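Local atomic coordinates of glutathione S-transferase (Ceriporiopsis subvermispora, PDB entry 6J3E), a protein that probably catalyses the conjugation or transfer of glutathione as a serine-type, etherase-related glutathione S-transferase of a fungus. Residues Tyr45-Ser50 / Asn140-Glu145. Numbering follows the deposited sequence.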
ATOM      1  N   TYR A  45      16.215 -24.731  -2.245  1.00 55.00           N
ATOM      2  CA  TYR A  45      16.473 -23.409  -2.814  1.00 57.68           C
ATOM      3  C   TYR A  45      17.283 -23.446  -4.101  1.00 57.20           C
ATOM      4  O   TYR A  45      16.857 -22.820  -5.085  1.00 61.63           O
ATOM      5  CB  TYR A  45      17.167 -22.524  -1.765  1.00 55.44           C
ATOM      6  CG  TYR A  45      16.261 -21.471  -1.178  1.00 57.03           C
ATOM      7  CD1 TYR A  45      15.867 -20.368  -1.937  1.00 55.42           C
ATOM      8  CD2 TYR A  45      15.782 -21.581   0.123  1.00 51.78           C
ATOM      9  CE1 TYR A  45      15.030 -19.396  -1.408  1.00 56.43           C
ATOM     10  CE2 TYR A  45      14.934 -20.612   0.662  1.00 56.04           C
ATOM     11  CZ  TYR A  45      14.569 -19.520  -0.106  1.00 58.90           C
ATOM     12  OH  TYR A  45      13.729 -18.553   0.413  1.00 61.93           O
ATOM     13  N   PRO A  46      18.419 -24.146  -4.183  1.00 55.15           N
ATOM     14  CA  PRO A  46      19.232 -24.053  -5.406  1.00 58.90           C
ATOM     15  C   PRO A  46      18.626 -24.779  -6.613  1.00 59.57           C
ATOM     16  O   PRO A  46      19.064 -24.526  -7.745  1.00 53.77           O
ATOM     17  CB  PRO A  46      20.573 -24.664  -4.981  1.00 57.98           C
ATOM     18  CG  PRO A  46      20.228 -25.580  -3.846  1.00 58.64           C
ATOM     19  CD  PRO A  46      19.047 -25.002  -3.153  1.00 49.68           C
ATOM     20  N   ASP A  47      17.635 -25.648  -6.412  1.00 54.86           N
ATOM     21  CA  ASP A  47      16.965 -26.339  -7.500  1.00 56.33           C
ATOM     22  C   ASP A  47      15.733 -25.607  -7.991  1.00 57.21           C
ATOM     23  O   ASP A  47      15.095 -26.077  -8.939  1.00 62.17           O
ATOM     24  CB  ASP A  47      16.539 -27.755  -7.084  1.00 56.63           C
ATOM     25  CG  ASP A  47      17.634 -28.515  -6.358  1.00 60.56           C
ATOM     26  OD1 ASP A  47      18.824 -28.324  -6.684  1.00 54.84           O
ATOM     27  OD2 ASP A  47      17.290 -29.302  -5.447  1.00 64.71           O
ATOM     28  N   ILE A  48      15.373 -24.483  -7.372  1.00 56.48           N
ATOM     29  CA  ILE A  48      14.084 -23.868  -7.667  1.00 55.05           C
ATOM     30  C   ILE A  48      14.014 -23.473  -9.137  1.00 54.57           C
ATOM     31  O   ILE A  48      13.054 -23.802  -9.844  1.00 54.43           O
ATOM     32  CB  ILE A  48      13.836 -22.668  -6.738  1.00 53.68           C
ATOM     33  CG1 ILE A  48      13.516 -23.157  -5.327  1.00 61.48           C
ATOM     34  CG2 ILE A  48      12.700 -21.825  -7.244  1.00 49.42           C
ATOM     35  CD1 ILE A  48      13.390 -22.038  -4.298  1.00 51.50           C
ATOM     36  N   ALA A  49      15.039 -22.774  -9.616  1.00 53.98           N
ATOM     37  CA  ALA A  49      15.094 -22.400 -11.022  1.00 55.76           C
ATOM     38  C   ALA A  49      14.957 -23.633 -11.909  1.00 59.59           C
ATOM     39  O   ALA A  49      14.095 -23.693 -12.802  1.00 53.99           O
ATOM     40  CB  ALA A  49      16.402 -21.661 -11.299  1.00 43.41           C
ATOM     41  N   SER A  50      15.759 -24.660 -11.615  1.00 55.86           N
ATOM     42  CA  SER A  50      15.781 -25.867 -12.428  1.00 54.43           C
ATOM     43  C   SER A  50      14.416 -26.538 -12.481  1.00 58.24           C
ATOM     44  O   SER A  50      13.981 -26.998 -13.541  1.00 63.80           O
ATOM     45  CB  SER A  50      16.832 -26.824 -11.878  1.00 58.98           C
ATOM     46  OG  SER A  50      17.052 -27.872 -12.788  1.00 67.18           O
ATOM     47  N   ASN A 140      17.947 -27.020   5.265  1.00 59.91           N
ATOM     48  CA  ASN A 140      18.784 -28.157   4.900  1.00 57.05           C
ATOM     49  C   ASN A 140      20.098 -27.656   4.310  1.00 55.26           C
ATOM     50  O   ASN A 140      20.138 -26.607   3.664  1.00 60.46           O
ATOM     51  CB  ASN A 140      18.084 -29.057   3.880  1.00 56.72           C
ATOM     52  CG  ASN A 140      16.935 -29.826   4.472  1.00 56.59           C
ATOM     53  OD1 ASN A 140      16.948 -30.160   5.654  1.00 62.40           O
ATOM     54  ND2 ASN A 140      15.924 -30.110   3.653  1.00 59.43           N
ATOM     55  N   PRO A 141      21.176 -28.407   4.489  1.00 57.52           N
ATOM     56  CA  PRO A 141      22.509 -27.925   4.065  1.00 54.78           C
ATOM     57  C   PRO A 141      22.615 -27.420   2.623  1.00 54.35           C
ATOM     58  O   PRO A 141      23.287 -26.408   2.386  1.00 57.02           O
ATOM     59  CB  PRO A 141      23.385 -29.161   4.297  1.00 56.90           C
ATOM     60  CG  PRO A 141      22.696 -29.893   5.418  1.00 56.37           C
ATOM     61  CD  PRO A 141      21.230 -29.669   5.245  1.00 52.23           C
ATOM     62  N   ARG A 142      21.984 -28.080   1.646  1.00 59.55           N
ATOM     63  CA  ARG A 142      22.091 -27.599   0.265  1.00 58.97           C
ATOM     64  C   ARG A 142      21.439 -26.223   0.101  1.00 58.81           C
ATOM     65  O   ARG A 142      22.001 -25.332  -0.553  1.00 55.45           O
ATOM     66  CB  ARG A 142      21.472 -28.615  -0.704  1.00 58.77           C
ATOM     67  CG  ARG A 142      22.122 -30.005  -0.735  1.00 60.59           C
ATOM     68  CD  ARG A 142      21.767 -30.754  -2.030  1.00 61.25           C
ATOM     69  NE  ARG A 142      22.041 -29.916  -3.199  1.00 62.48           N
ATOM     70  CZ  ARG A 142      21.140 -29.558  -4.105  1.00 56.87           C
ATOM     71  NH1 ARG A 142      19.885 -29.996  -4.022  1.00 52.44           N
ATOM     72  NH2 ARG A 142      21.507 -28.769  -5.104  1.00 56.25           N
ATOM     73  N   SER A 143      20.243 -26.035   0.688  1.00 60.31           N
ATOM     74  CA  SER A 143      19.594 -24.722   0.681  1.00 58.96           C
ATOM     75  C   SER A 143      20.370 -23.706   1.506  1.00 58.26           C
ATOM     76  O   SER A 143      20.383 -22.518   1.161  1.00 57.61           O
ATOM     77  CB  SER A 143      18.164 -24.817   1.219  1.00 57.79           C
ATOM     78  OG  SER A 143      17.247 -25.335   0.259  1.00 56.16           O
ATOM     79  N   GLU A 144      21.011 -24.147   2.597  1.00 54.15           N
ATOM     80  CA  GLU A 144      21.752 -23.218   3.450  1.00 56.85           C
ATOM     81  C   GLU A 144      22.951 -22.633   2.716  1.00 57.04           C
ATOM     82  O   GLU A 144      23.205 -21.427   2.795  1.00 57.60           O
ATOM     83  CB  GLU A 144      22.198 -23.913   4.736  1.00 56.26           C
ATOM     84  CG  GLU A 144      22.722 -22.971   5.816  1.00 53.49           C
ATOM     85  CD  GLU A 144      24.149 -22.490   5.567  1.00 62.45           C
ATOM     86  OE1 GLU A 144      24.503 -21.407   6.101  1.00 61.36           O
ATOM     87  OE2 GLU A 144      24.914 -23.193   4.848  1.00 63.67           O
ATOM     88  N   GLU A 145      23.717 -23.473   2.014  1.00 57.97           N
ATOM     89  CA  GLU A 145      24.826 -22.952   1.216  1.00 60.66           C
ATOM     90  C   GLU A 145      24.328 -21.896   0.236  1.00 60.70           C
ATOM     91  O   GLU A 145      24.885 -20.791   0.147  1.00 57.06           O
ATOM     92  CB  GLU A 145      25.528 -24.106   0.481  1.00 60.24           C
ATOM     93  CG  GLU A 145      26.797 -23.716  -0.310  1.00 53.92           C
ATOM     94  CD  GLU A 145      26.509 -23.076  -1.679  1.00 62.53           C
ATOM     95  OE1 GLU A 145      27.248 -22.139  -2.058  1.00 62.30           O
ATOM     96  OE2 GLU A 145      25.557 -23.497  -2.382  1.00 64.51           O
TER
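The guanidinium of R142 has P46 CG over one face, 3.7 Å from NH2, and the carboxylate of D47 at its edge. The other flat group, the Y45 ring, has S143 OG at its edge, near its plane, while F147 meets that ring edge-to-face and R151, which binds glutathione, touches the Y45 side chain as well. The carboxylate and guanidinium planes lie only 19° apart, and R142 grips end-on: NH2 gives a hydrogen to D47 OD1 at 3.1 Å, NH1 one to OD2 at 3.0 Å, each reaching a syn lone pair. These two main bonds together hold the groups nearly coplanar and resist rotation of either; a weak third bond runs from NH1 to OD1. R142 gets there by a bend at chi3 (51°), which brings the guanidinium alongside the D47 carboxylate. An alanine in place of D47 would remove both acceptor oxygens and would probably leave the R142 head less firmly oriented, held on this side mainly by its contact with P46. Deeper in, Y45 N donates to S143 OG at 2.8 Å, a fairly straight bond (156°); the same hydroxyl is hydrogen-bonded to E44 OE1. In the two-domain glutathione S-transferase fold, this is an interdomain contact: residues 45-47, which lead into helix 48-55 of the thioredoxin-like domain, meet the first turn of helix 141-153 in the helical domain, beside the glutathione site.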